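Local coordinates for protein soluble lytic murein transglycosylase (Pseudomonas aeruginosa, PDB 5OHU) that cleaves the glycan strands of bacterial peptidoglycan as a lytic transglycosylase, turning the polymer over in both exolytic and endolytic fashion, at residues A[255-260]-A[279-284]; A[420-425]-A[451-456]; A[375-380]-A[385-390]; A[147-152]-A[168-173]; A[322-327]-A[352-357]. All coordinates share one frame; numbering follows the deposited sequence.

Contact 1: A[255-260]-A[279-284]; sequences KALSLL and REIGLS
L257 and I281 mark the closest pass of two helices, their CA atoms 6.6 Å apart. The short helical segments 255-260 and 279-284 run roughly antiparallel, at 146° between their N-to-C directions, and their axes come within 10.1 Å. No hydrogen bond joins them, and the grip is wholly apolar: one branched side chain, I281, reaches across to three residues of the facing helix. Its two arms divide the work. The longer arm, with CG1 placed beside the backbone N (chi1 -68°), carries CD1 onto A256, where it lies 3.9 Å from A256 CB and also rests against the A256 carbonyl; the same methyl meets L260 CD2 at 4.1 Å. The shorter arm, CG2, turns the other way and meets L257 CB at 4.0 Å, with L257 CD1 just beyond. The leucines are thus met at branches and flank, while A256, small and buried, admits the end of the isoleucine. Helices 253-263 and 271-287 are consecutive and form a helical hairpin in a mainly helical chain. I281 also touches A249 of helix 235-251 and L296 of helix 293-300, L257 reaches the same L296, and L259 packs on L245 and L248, so further helices close round the pair.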
# COMPACT_ATOMS: atom_id res chain seq x y z
N LYS A 255 19.11 -18.11 14.27
CA LYS A 255 18.91 -19.55 14.25
C LYS A 255 18.79 -20.06 12.81
O LYS A 255 19.32 -21.12 12.48
CB LYS A 255 17.68 -19.94 15.07
CG LYS A 255 17.47 -21.45 15.15
CD LYS A 255 16.00 -21.81 15.36
CE LYS A 255 15.66 -22.22 16.82
NZ LYS A 255 16.42 -23.42 17.29
N ALA A 256 18.11 -19.31 11.95
CA ALA A 256 17.95 -19.72 10.57
C ALA A 256 19.30 -19.80 9.86
O ALA A 256 19.53 -20.71 9.06
CB ALA A 256 17.02 -18.75 9.84
N LEU A 257 20.19 -18.86 10.14
CA LEU A 257 21.51 -18.86 9.52
C LEU A 257 22.34 -20.06 9.96
O LEU A 257 22.99 -20.71 9.14
CB LEU A 257 22.24 -17.55 9.84
CG LEU A 257 23.61 -17.40 9.16
CD1 LEU A 257 23.46 -17.64 7.67
CD2 LEU A 257 24.21 -16.05 9.42
N SER A 258 22.34 -20.36 11.26
CA SER A 258 23.04 -21.55 11.73
C SER A 258 22.54 -22.79 11.02
O SER A 258 23.32 -23.69 10.69
CB SER A 258 22.88 -21.73 13.24
OG SER A 258 23.55 -20.72 13.93
N LEU A 259 21.22 -22.88 10.80
CA LEU A 259 20.68 -24.11 10.24
C LEU A 259 20.97 -24.21 8.75
O LEU A 259 21.25 -25.30 8.24
CB LEU A 259 19.18 -24.20 10.52
CG LEU A 259 18.93 -24.45 12.01
CD1 LEU A 259 17.44 -24.30 12.31
CD2 LEU A 259 19.41 -25.84 12.39
N LEU A 260 20.91 -23.08 8.05
CA LEU A 260 21.39 -23.03 6.67
C LEU A 260 22.83 -23.52 6.59
O LEU A 260 23.17 -24.32 5.70
CB LEU A 260 21.28 -21.61 6.11
CG LEU A 260 21.86 -21.44 4.71
CD1 LEU A 260 21.10 -22.30 3.71
CD2 LEU A 260 21.84 -19.96 4.27
N ARG A 279 18.85 -14.69 0.71
CA ARG A 279 18.39 -13.31 0.65
C ARG A 279 17.39 -13.01 1.76
O ARG A 279 17.45 -11.94 2.39
CB ARG A 279 17.83 -13.00 -0.73
CG ARG A 279 18.94 -12.92 -1.80
CD ARG A 279 18.43 -12.41 -3.17
NE ARG A 279 19.40 -12.61 -4.25
CZ ARG A 279 19.11 -12.49 -5.54
NH1 ARG A 279 17.88 -12.17 -5.92
NH2 ARG A 279 20.05 -12.70 -6.46
N GLU A 280 16.49 -13.95 2.07
CA GLU A 280 15.55 -13.69 3.16
C GLU A 280 16.25 -13.67 4.51
O GLU A 280 15.94 -12.81 5.35
CB GLU A 280 14.42 -14.73 3.16
CG GLU A 280 13.29 -14.39 4.13
CD GLU A 280 12.83 -12.93 4.04
OE1 GLU A 280 13.06 -12.16 5.00
OE2 GLU A 280 12.25 -12.55 3.00
N ILE A 281 17.19 -14.59 4.75
CA ILE A 281 17.97 -14.54 5.98
C ILE A 281 18.82 -13.26 6.02
O ILE A 281 18.87 -12.57 7.05
CB ILE A 281 18.83 -15.80 6.12
CG1 ILE A 281 17.93 -17.03 6.37
CG2 ILE A 281 19.85 -15.66 7.26
CD1 ILE A 281 18.66 -18.33 6.28
N GLY A 282 19.46 -12.92 4.90
CA GLY A 282 20.31 -11.73 4.89
C GLY A 282 19.52 -10.47 5.20
O GLY A 282 19.94 -9.64 6.02
N LEU A 283 18.36 -10.32 4.56
CA LEU A 283 17.51 -9.16 4.79
C LEU A 283 17.05 -9.09 6.24
O LEU A 283 17.05 -8.02 6.86
CB LEU A 283 16.30 -9.20 3.86
CG LEU A 283 16.52 -8.69 2.44
CD1 LEU A 283 15.21 -8.77 1.68
CD2 LEU A 283 17.03 -7.26 2.50
N SER A 284 16.65 -10.22 6.82
CA SER A 284 16.19 -10.15 8.20
C SER A 284 17.34 -9.90 9.17
O SER A 284 17.18 -9.17 10.15
CB SER A 284 15.42 -11.42 8.56
OG SER A 284 14.88 -11.32 9.86

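Contact 2: A[420-425]-A[451-456]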
# COMPACT_ATOMS: atom_id res chain seq x y z
N GLY A 420 -25.61 14.80 -0.45
CA GLY A 420 -25.04 14.26 0.77
C GLY A 420 -24.51 12.85 0.67
O GLY A 420 -23.91 12.37 1.64
N GLU A 421 -24.72 12.15 -0.45
CA GLU A 421 -24.25 10.77 -0.59
C GLU A 421 -22.74 10.80 -0.85
O GLU A 421 -22.25 10.69 -1.98
CB GLU A 421 -25.03 10.05 -1.69
CG GLU A 421 -26.37 9.52 -1.21
CD GLU A 421 -27.52 9.92 -2.10
OE1 GLU A 421 -28.61 10.24 -1.58
OE2 GLU A 421 -27.33 9.93 -3.34
N VAL A 422 -22.00 10.94 0.25
CA VAL A 422 -20.58 11.26 0.19
C VAL A 422 -19.76 10.07 -0.27
O VAL A 422 -18.74 10.23 -0.96
CB VAL A 422 -20.14 11.78 1.57
CG1 VAL A 422 -20.45 10.75 2.65
CG2 VAL A 422 -18.68 12.11 1.58
N ILE A 423 -20.16 8.86 0.11
CA ILE A 423 -19.41 7.68 -0.31
C ILE A 423 -19.57 7.45 -1.81
O ILE A 423 -18.59 7.17 -2.52
CB ILE A 423 -19.86 6.46 0.52
CG1 ILE A 423 -19.59 6.73 2.00
CG2 ILE A 423 -19.16 5.20 0.05
CD1 ILE A 423 -20.36 5.84 2.96
N ASN A 424 -20.79 7.62 -2.33
CA ASN A 424 -21.00 7.52 -3.77
C ASN A 424 -20.21 8.58 -4.53
O ASN A 424 -19.62 8.30 -5.58
CB ASN A 424 -22.49 7.64 -4.08
CG ASN A 424 -23.30 6.53 -3.46
OD1 ASN A 424 -24.17 6.78 -2.62
ND2 ASN A 424 -23.03 5.30 -3.88
N ALA A 425 -20.20 9.82 -4.02
CA ALA A 425 -19.45 10.88 -4.68
C ALA A 425 -17.97 10.54 -4.75
O ALA A 425 -17.33 10.70 -5.80
CB ALA A 425 -19.66 12.21 -3.96
N MET A 451 -14.33 22.20 -3.22
CA MET A 451 -15.41 21.59 -2.48
C MET A 451 -15.02 21.26 -1.04
O MET A 451 -15.80 20.61 -0.34
CB MET A 451 -15.88 20.32 -3.20
CG MET A 451 -16.40 20.57 -4.62
SD MET A 451 -16.51 19.05 -5.59
CE MET A 451 -17.66 18.11 -4.60
N GLN A 452 -13.83 21.69 -0.60
CA GLN A 452 -13.29 21.34 0.72
C GLN A 452 -13.07 19.85 0.84
O GLN A 452 -13.18 19.26 1.93
CB GLN A 452 -14.18 21.85 1.86
CG GLN A 452 -13.97 23.32 2.23
CD GLN A 452 -13.97 24.24 1.03
OE1 GLN A 452 -15.02 24.48 0.42
NE2 GLN A 452 -12.80 24.75 0.67
N TRP A 453 -12.75 19.21 -0.27
CA TRP A 453 -12.49 17.78 -0.28
C TRP A 453 -10.99 17.55 -0.39
O TRP A 453 -10.45 17.17 -1.43
CB TRP A 453 -13.29 17.11 -1.38
CG TRP A 453 -14.44 16.52 -0.75
CD1 TRP A 453 -14.89 16.79 0.51
CD2 TRP A 453 -15.30 15.52 -1.28
NE1 TRP A 453 -15.98 16.03 0.80
CE2 TRP A 453 -16.26 15.24 -0.29
CE3 TRP A 453 -15.36 14.84 -2.50
CZ2 TRP A 453 -17.26 14.31 -0.48
CZ3 TRP A 453 -16.35 13.92 -2.69
CH2 TRP A 453 -17.30 13.66 -1.68
N TYR A 454 -10.34 17.76 0.75
CA TYR A 454 -8.89 17.87 0.80
C TYR A 454 -8.21 16.59 0.37
O TYR A 454 -7.28 16.63 -0.44
CB TYR A 454 -8.48 18.30 2.21
CG TYR A 454 -9.16 19.60 2.59
CD1 TYR A 454 -9.08 20.71 1.73
CD2 TYR A 454 -9.92 19.72 3.75
CE1 TYR A 454 -9.72 21.89 2.04
CE2 TYR A 454 -10.56 20.90 4.06
CZ TYR A 454 -10.45 21.98 3.20
OH TYR A 454 -11.08 23.16 3.50
N PHE A 455 -8.67 15.43 0.86
CA PHE A 455 -8.02 14.18 0.46
C PHE A 455 -8.25 13.85 -1.01
O PHE A 455 -7.27 13.54 -1.70
CB PHE A 455 -8.44 13.03 1.37
CG PHE A 455 -7.79 11.72 1.02
CD1 PHE A 455 -6.42 11.66 0.78
CD2 PHE A 455 -8.53 10.56 0.91
CE1 PHE A 455 -5.81 10.46 0.45
CE2 PHE A 455 -7.94 9.37 0.58
CZ PHE A 455 -6.57 9.31 0.35
N PRO A 456 -9.47 13.87 -1.55
CA PRO A 456 -9.61 13.71 -3.01
C PRO A 456 -8.69 14.64 -3.79
O PRO A 456 -8.04 14.21 -4.74
CB PRO A 456 -11.09 14.01 -3.25
CG PRO A 456 -11.76 13.62 -1.98
CD PRO A 456 -10.79 14.00 -0.89
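W453 pushes the far rim of its indole against the first turn of helix 422-433, meeting V422 and A425 in the helical region assigned to the Slt L domain. V422 CG2 comes obliquely to within 3.3 Å of W453 CZ2, a tight approach. A425 CB instead lies near the ring plane, at the edge, 3.6 Å from W453 CH2. Three residues apart, V422 and A425 come out on the same side of that first turn, and the six-membered ring fits against both. The valine methyl in question stands opposite the backbone N, as chi1 of 57° for its sister branch CG1 requires. Beyond this shell, F417 of helix 408-418 meets the indole edge-to-face, R426 touches it as well, and F416 packs on A425. The backbone sets the positions: W453 is the N-cap residue of helix 454-463 and follows the Schellman motif, with Q452 at positive phi, that ends the preceding helix. A matching join precedes helix 422-433, where G420 closes one helix in a Schellman motif and E421 occupies the N-cap position of the next. E421 also forms a salt bridge through OE1 to R419, while its carbonyl O accepts A425 N at 3.0 Å.

Contact 3: A[375-380]-A[385-390]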
# COMPACT_ATOMS: atom_id res chain seq x y z
N TYR A 375 14.63 14.08 1.09
CA TYR A 375 16.06 14.07 0.82
C TYR A 375 16.55 15.39 0.20
O TYR A 375 17.73 15.72 0.34
CB TYR A 375 16.41 12.88 -0.08
CG TYR A 375 16.14 11.54 0.59
CD1 TYR A 375 16.99 11.05 1.58
CD2 TYR A 375 15.02 10.78 0.24
CE1 TYR A 375 16.74 9.84 2.22
CE2 TYR A 375 14.77 9.56 0.88
CZ TYR A 375 15.63 9.09 1.85
OH TYR A 375 15.38 7.89 2.47
N GLY A 376 15.69 16.13 -0.49
CA GLY A 376 16.07 17.47 -0.91
C GLY A 376 16.26 18.41 0.28
O GLY A 376 17.19 19.21 0.30
N PHE A 377 15.37 18.32 1.27
CA PHE A 377 15.57 19.08 2.51
C PHE A 377 16.89 18.71 3.18
O PHE A 377 17.64 19.60 3.60
CB PHE A 377 14.39 18.83 3.46
CG PHE A 377 13.11 19.50 3.03
CD1 PHE A 377 13.01 20.88 2.95
CD2 PHE A 377 12.00 18.74 2.72
CE1 PHE A 377 11.80 21.50 2.57
CE2 PHE A 377 10.82 19.32 2.32
CZ PHE A 377 10.71 20.69 2.25
N LEU A 378 17.18 17.41 3.29
CA LEU A 378 18.44 16.98 3.89
C LEU A 378 19.64 17.55 3.14
O LEU A 378 20.58 18.04 3.75
CB LEU A 378 18.53 15.46 3.93
CG LEU A 378 17.67 14.66 4.91
CD1 LEU A 378 18.39 13.36 5.18
CD2 LEU A 378 17.38 15.41 6.22
N ALA A 379 19.62 17.48 1.80
CA ALA A 379 20.73 18.05 1.03
C ALA A 379 20.88 19.54 1.31
O ALA A 379 22.00 20.03 1.50
CB ALA A 379 20.52 17.80 -0.47
N ALA A 380 19.77 20.28 1.31
CA ALA A 380 19.86 21.72 1.58
C ALA A 380 20.38 21.97 2.99
O ALA A 380 21.21 22.86 3.21
CB ALA A 380 18.51 22.39 1.38
N VAL A 385 21.76 25.93 3.14
CA VAL A 385 21.13 26.89 2.24
C VAL A 385 19.63 26.83 2.51
O VAL A 385 19.13 25.85 3.07
CB VAL A 385 21.47 26.60 0.76
CG1 VAL A 385 22.99 26.63 0.55
CG2 VAL A 385 20.87 25.28 0.32
N PRO A 386 18.89 27.90 2.18
CA PRO A 386 17.44 27.87 2.36
C PRO A 386 16.78 26.72 1.61
O PRO A 386 17.28 26.24 0.59
CB PRO A 386 16.98 29.23 1.81
CG PRO A 386 18.17 30.12 1.94
CD PRO A 386 19.37 29.22 1.73
N TYR A 387 15.63 26.29 2.12
CA TYR A 387 14.82 25.27 1.45
C TYR A 387 14.09 25.85 0.24
O TYR A 387 13.83 27.05 0.15
CB TYR A 387 13.78 24.70 2.41
CG TYR A 387 14.35 24.05 3.65
CD1 TYR A 387 15.53 23.31 3.59
CD2 TYR A 387 13.69 24.16 4.87
CE1 TYR A 387 16.05 22.71 4.73
CE2 TYR A 387 14.20 23.55 6.01
CZ TYR A 387 15.37 22.83 5.93
OH TYR A 387 15.87 22.23 7.06
N LYS A 388 13.75 24.96 -0.70
CA LYS A 388 12.92 25.31 -1.86
C LYS A 388 11.45 25.18 -1.46
O LYS A 388 10.96 24.06 -1.27
CB LYS A 388 13.26 24.41 -3.04
CG LYS A 388 12.76 24.86 -4.41
CD LYS A 388 12.86 23.73 -5.43
CE LYS A 388 12.73 24.22 -6.87
NZ LYS A 388 11.39 24.82 -7.16
N LEU A 389 10.74 26.31 -1.34
CA LEU A 389 9.37 26.31 -0.82
C LEU A 389 8.41 27.09 -1.72
O LEU A 389 7.55 27.83 -1.24
CB LEU A 389 9.32 26.90 0.58
CG LEU A 389 10.27 26.24 1.58
CD1 LEU A 389 10.20 26.93 2.93
CD2 LEU A 389 9.93 24.78 1.67
N GLY A 390 8.50 26.92 -3.04
CA GLY A 390 7.61 27.62 -3.95
C GLY A 390 6.20 27.06 -4.03
O GLY A 390 6.02 25.89 -4.37
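F377 and Y387 meet as a T-shaped aromatic pair, the phenylalanine turning its edge to the tyrosine face. Their planes stand at 86° and the ring centroids are 5.0 Å apart. The leading atom is F377 CD1, which stands over the tyrosine ring off-centre, toward its rim, 3.5 Å from Y387 CG. With CG set beside its own backbone N (chi1 -72°), the phenylalanine ring leans out from the helix flank to the chain passing alongside. Two more groups touch the ring edges: L389 CD2 lies in the plane of the F377 ring, 3.9 Å from F377 CE1, and A380 CB lies in the plane of the Y387 ring, 3.8 Å from Y387 CD1. The motif is a helix end followed by a chain that turns back along it: helix 374-383 stops, and 385-387 runs on in extended form toward helix 398-406. V385 N ties the turn with a nearly straight hydrogen bond to A380 O, 3.1 Å long. Beside it V385 CG2 rests 3.9 Å from A380 CB. Farther out, the Y387 hydroxyl is hydrogen-bonded to I631 N, while V619 of helix 605-624 touches both aromatic residues, and I620 and Q623 of that helix touch L389.

Contact 4: A[147-152]-A[168-173]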
# COMPACT_ATOMS: atom_id res chain seq x y z
N ALA A 147 -2.31 -23.52 -20.06
CA ALA A 147 -1.55 -22.45 -19.42
C ALA A 147 -2.43 -21.60 -18.51
O ALA A 147 -1.95 -21.07 -17.51
CB ALA A 147 -0.87 -21.58 -20.47
N THR A 148 -3.71 -21.45 -18.84
CA THR A 148 -4.59 -20.72 -17.94
C THR A 148 -4.85 -21.52 -16.67
O THR A 148 -4.82 -20.97 -15.56
CB THR A 148 -5.91 -20.39 -18.63
OG1 THR A 148 -5.64 -19.66 -19.84
CG2 THR A 148 -6.81 -19.55 -17.72
N SER A 149 -5.10 -22.82 -16.81
CA SER A 149 -5.31 -23.69 -15.65
C SER A 149 -4.13 -23.64 -14.70
O SER A 149 -4.30 -23.43 -13.49
CB SER A 149 -5.55 -25.13 -16.11
OG SER A 149 -6.66 -25.21 -16.98
N GLU A 150 -2.92 -23.84 -15.22
CA GLU A 150 -1.74 -23.91 -14.36
C GLU A 150 -1.53 -22.60 -13.61
O GLU A 150 -1.27 -22.60 -12.41
CB GLU A 150 -0.51 -24.27 -15.18
CG GLU A 150 0.72 -24.56 -14.34
CD GLU A 150 1.73 -25.40 -15.08
OE1 GLU A 150 1.32 -26.39 -15.73
OE2 GLU A 150 2.93 -25.07 -15.03
N ARG A 151 -1.67 -21.48 -14.31
CA ARG A 151 -1.50 -20.17 -13.67
C ARG A 151 -2.53 -19.96 -12.56
O ARG A 151 -2.22 -19.43 -11.49
CB ARG A 151 -1.61 -19.06 -14.72
CG ARG A 151 -1.46 -17.66 -14.15
CD ARG A 151 -1.73 -16.58 -15.21
NE ARG A 151 -3.12 -16.57 -15.67
CZ ARG A 151 -4.10 -15.88 -15.10
NH1 ARG A 151 -3.87 -15.12 -14.03
NH2 ARG A 151 -5.33 -15.93 -15.60
N LEU A 152 -3.78 -20.34 -12.80
CA LEU A 152 -4.77 -20.23 -11.75
C LEU A 152 -4.60 -21.31 -10.69
O LEU A 152 -5.07 -21.13 -9.56
CB LEU A 152 -6.19 -20.29 -12.33
CG LEU A 152 -6.50 -19.04 -13.13
CD1 LEU A 152 -7.55 -19.34 -14.21
CD2 LEU A 152 -6.96 -17.95 -12.20
N GLY A 168 -10.74 -29.60 -12.65
CA GLY A 168 -11.30 -30.90 -13.01
C GLY A 168 -11.10 -31.25 -14.47
O GLY A 168 -10.71 -32.37 -14.81
N LEU A 169 -11.39 -30.31 -15.37
CA LEU A 169 -11.16 -30.59 -16.79
C LEU A 169 -9.68 -30.80 -17.06
O LEU A 169 -9.30 -31.70 -17.81
CB LEU A 169 -11.68 -29.44 -17.65
CG LEU A 169 -13.19 -29.25 -17.60
CD1 LEU A 169 -13.53 -27.94 -18.29
CD2 LEU A 169 -13.88 -30.44 -18.27
N TRP A 170 -8.85 -29.97 -16.44
CA TRP A 170 -7.41 -30.03 -16.61
C TRP A 170 -6.84 -31.34 -16.07
O TRP A 170 -6.04 -32.01 -16.73
CB TRP A 170 -6.83 -28.82 -15.89
CG TRP A 170 -5.40 -28.53 -16.00
CD1 TRP A 170 -4.67 -28.36 -17.13
CD2 TRP A 170 -4.53 -28.26 -14.90
NE1 TRP A 170 -3.37 -28.03 -16.80
CE2 TRP A 170 -3.27 -27.97 -15.44
CE3 TRP A 170 -4.70 -28.26 -13.51
CZ2 TRP A 170 -2.16 -27.69 -14.63
CZ3 TRP A 170 -3.60 -27.97 -12.71
CH2 TRP A 170 -2.35 -27.68 -13.28
N GLN A 171 -7.27 -31.73 -14.87
CA GLN A 171 -6.91 -33.04 -14.34
C GLN A 171 -7.43 -34.17 -15.22
O GLN A 171 -6.75 -35.18 -15.41
CB GLN A 171 -7.46 -33.18 -12.92
CG GLN A 171 -7.20 -34.51 -12.25
CD GLN A 171 -7.82 -34.58 -10.88
OE1 GLN A 171 -8.95 -34.12 -10.67
NE2 GLN A 171 -7.09 -35.14 -9.92
N GLY A 172 -8.64 -34.02 -15.76
CA GLY A 172 -9.19 -35.05 -16.62
C GLY A 172 -8.38 -35.26 -17.88
O GLY A 172 -8.39 -36.35 -18.46
N GLU A 173 -7.68 -34.23 -18.34
CA GLU A 173 -6.82 -34.34 -19.51
C GLU A 173 -5.37 -34.62 -19.14
O GLU A 173 -4.47 -34.37 -19.94
CB GLU A 173 -6.95 -33.09 -20.37
CG GLU A 173 -8.38 -32.85 -20.82
CD GLU A 173 -8.50 -31.80 -21.90
OE1 GLU A 173 -7.48 -31.52 -22.56
OE2 GLU A 173 -9.62 -31.26 -22.09
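S149 OG is hydrogen-bonded to the carbonyl O of G145, one turn back in its own helix, and S149 CB faces W170. The helix backbone itself points CB at the indole; chi1 of -58° then puts OG beside the backbone N, where it reaches G145 O while still lying against the ring, 3.7 Å from W170 CG. The two segments belong to consecutive helices, 142-153 and 161-172, which pair as a helical hairpin in this array of helices. The core of the contact is a CH-pi interaction. S149 CB stands 3.4 Å from the centroid of the five-membered ring of W170, only 9° off the ring normal. The same indole face also lies under the backbone of E150, whose N sits above it toward the rim. From there the glutamate chain passes the six-membered ring, its CB 3.8 Å from W170 CZ2, and runs out extended. The carboxylate itself is turned 52° from the indole. This carboxylate has a second, long and weak partner in K180. W153 meets the W170 ring as well, with planes again inclined. A disulfide, C130 to C163, ties helix 161-172 to helix 126-138, and L152 touches C130 on that side. At the far end of the glutamate, E150 OE1 lies at the indole edge, in the ring plane, 3.9 Å from W170 CZ2.

Contact 5: A[322-327]-A[352-357]; sequences RWDEAY and QLAQPN
W323 has a shallow first torsion (chi1 -39°) that keeps CG beside the backbone N and lays the indole against L353, while L353 (chi1 -74°) swings its own chain over that ring. L353 CD1 stands 3.5 Å from the centroid of the six-membered ring, 9° off its normal, a CH-pi contact from directly above. L353 CB covers the same face farther back, 3.6 Å from W323 CG, so the leucine lies along the indole from its pyrrole part to its benzene part. A354 sits beside the root of the tryptophan side chain, its CB 3.8 Å from W323 CB and 3.4 Å from D324 OD1. Water completes the polar side. One molecule donates to D324 OD1 at 2.9 Å and accepts from Q355 NE2 at 3.1 Å, so it bridges the segments; another lies 2.7 Å from A354 O and near D324 OD1, but it has further acceptors within reach and cannot donate to all of them at once. Behind, R322 grips E325 side-on with NE and NH2, one nitrogen to each carboxylate oxygen. The whole is a surface junction in which the first turn of helix 323-330 meets the last turn of helix 341-354, consistent with the alpha-helical superhelix known from Slt-family enzymes.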
# COMPACT_ATOMS: atom_id res chain seq x y z
N ARG A 322 30.33 2.38 8.22
CA ARG A 322 31.29 2.00 7.18
C ARG A 322 31.08 2.85 5.92
O ARG A 322 30.59 2.40 4.87
CB ARG A 322 31.19 0.49 6.93
CG ARG A 322 31.81 -0.29 8.15
CD ARG A 322 31.45 -1.78 8.25
NE ARG A 322 31.92 -2.57 7.11
CZ ARG A 322 31.83 -3.90 7.02
NH1 ARG A 322 31.30 -4.61 8.01
NH2 ARG A 322 32.26 -4.52 5.93
N TRP A 323 31.51 4.11 6.04
CA TRP A 323 31.20 5.11 5.02
C TRP A 323 31.87 4.80 3.68
O TRP A 323 31.24 4.94 2.63
CB TRP A 323 31.64 6.49 5.50
CG TRP A 323 31.39 6.76 6.93
CD1 TRP A 323 32.31 7.20 7.85
CD2 TRP A 323 30.13 6.70 7.63
NE1 TRP A 323 31.71 7.39 9.07
CE2 TRP A 323 30.38 7.09 8.96
CE3 TRP A 323 28.81 6.35 7.25
CZ2 TRP A 323 29.38 7.13 9.93
CZ3 TRP A 323 27.79 6.38 8.22
CH2 TRP A 323 28.09 6.77 9.55
N ASP A 324 33.16 4.42 3.70
CA ASP A 324 33.89 4.09 2.47
C ASP A 324 33.13 3.07 1.64
O ASP A 324 32.90 3.25 0.44
CB ASP A 324 35.27 3.51 2.81
CG ASP A 324 36.27 4.55 3.26
OD1 ASP A 324 36.24 5.68 2.75
OD2 ASP A 324 37.10 4.20 4.13
N GLU A 325 32.71 1.98 2.29
CA GLU A 325 32.02 0.91 1.59
C GLU A 325 30.62 1.34 1.17
O GLU A 325 30.16 1.00 0.08
CB GLU A 325 31.98 -0.32 2.49
CG GLU A 325 33.37 -0.86 2.80
CD GLU A 325 33.38 -1.80 3.99
OE1 GLU A 325 33.66 -1.34 5.13
OE2 GLU A 325 33.09 -3.00 3.77
N ALA A 326 29.93 2.10 2.02
CA ALA A 326 28.62 2.59 1.63
C ALA A 326 28.73 3.51 0.42
O ALA A 326 27.95 3.39 -0.54
CB ALA A 326 27.94 3.32 2.80
N TYR A 327 29.73 4.39 0.42
CA TYR A 327 29.92 5.24 -0.74
C TYR A 327 30.21 4.42 -2.00
O TYR A 327 29.63 4.67 -3.07
CB TYR A 327 31.04 6.24 -0.46
CG TYR A 327 31.45 6.98 -1.70
CD1 TYR A 327 30.67 8.03 -2.18
CD2 TYR A 327 32.57 6.59 -2.42
CE1 TYR A 327 31.02 8.71 -3.33
CE2 TYR A 327 32.94 7.27 -3.59
CZ TYR A 327 32.15 8.33 -4.03
OH TYR A 327 32.49 9.03 -5.17
N GLN A 352 30.91 12.52 2.28
CA GLN A 352 31.27 13.54 3.26
C GLN A 352 31.71 12.92 4.58
O GLN A 352 32.66 13.40 5.23
CB GLN A 352 30.08 14.48 3.45
CG GLN A 352 30.22 15.47 4.58
CD GLN A 352 29.02 16.38 4.72
OE1 GLN A 352 27.87 15.96 4.55
NE2 GLN A 352 29.28 17.63 5.06
N LEU A 353 31.07 11.83 4.99
CA LEU A 353 31.48 11.16 6.23
C LEU A 353 32.79 10.40 6.05
O LEU A 353 33.62 10.35 6.96
CB LEU A 353 30.37 10.22 6.72
CG LEU A 353 29.14 10.90 7.34
CD1 LEU A 353 27.96 9.91 7.48
CD2 LEU A 353 29.46 11.55 8.70
N ALA A 354 33.00 9.83 4.86
CA ALA A 354 34.25 9.12 4.60
C ALA A 354 35.43 10.08 4.48
O ALA A 354 36.57 9.69 4.76
CB ALA A 354 34.15 8.29 3.33
N GLN A 355 35.17 11.31 4.07
CA GLN A 355 36.22 12.29 3.78
C GLN A 355 35.72 13.66 4.22
O GLN A 355 35.24 14.46 3.40
CB GLN A 355 36.60 12.28 2.30
CG GLN A 355 37.32 11.03 1.86
CD GLN A 355 37.63 11.06 0.38
OE1 GLN A 355 37.84 12.12 -0.21
NE2 GLN A 355 37.66 9.88 -0.24
N PRO A 356 35.80 13.96 5.52
CA PRO A 356 35.16 15.19 6.02
C PRO A 356 35.75 16.45 5.44
O PRO A 356 35.10 17.50 5.51
CB PRO A 356 35.39 15.10 7.54
CG PRO A 356 35.73 13.66 7.80
CD PRO A 356 36.40 13.15 6.59
N ASN A 357 36.92 16.39 4.84
CA ASN A 357 37.56 17.59 4.31
C ASN A 357 37.46 17.71 2.79
O ASN A 357 37.95 18.69 2.23
CB ASN A 357 39.02 17.62 4.76
CG ASN A 357 39.15 17.69 6.27
OD1 ASN A 357 38.32 18.30 6.95
ND2 ASN A 357 40.18 17.05 6.81
O HOH W 1 36.23 7.21 0.28
O HOH W 2 37.42 7.15 5.04

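Overall arrangement
None of the five contacts touches another; they sample separate joints of one predominantly helical chain. In sequence they follow as contact 4, contact 1, contact 5, contact 3 and contact 2. Contacts 3 and 5 lie nearest, centres about 22 Å apart and nearest atoms about 8 Å, on the same side of the chain's centre. Contact 1 lies about 29 Å from contact 5 between centres. Contacts 3 and 4, centres about 56 Å apart, fall on opposite sides of the centre. The transglycosylase SLT range (481-599) is approached from contact 2, where F455 touches A505 and M507. From contact 3, Y375 is hydrogen-bonded to E600 and Q612.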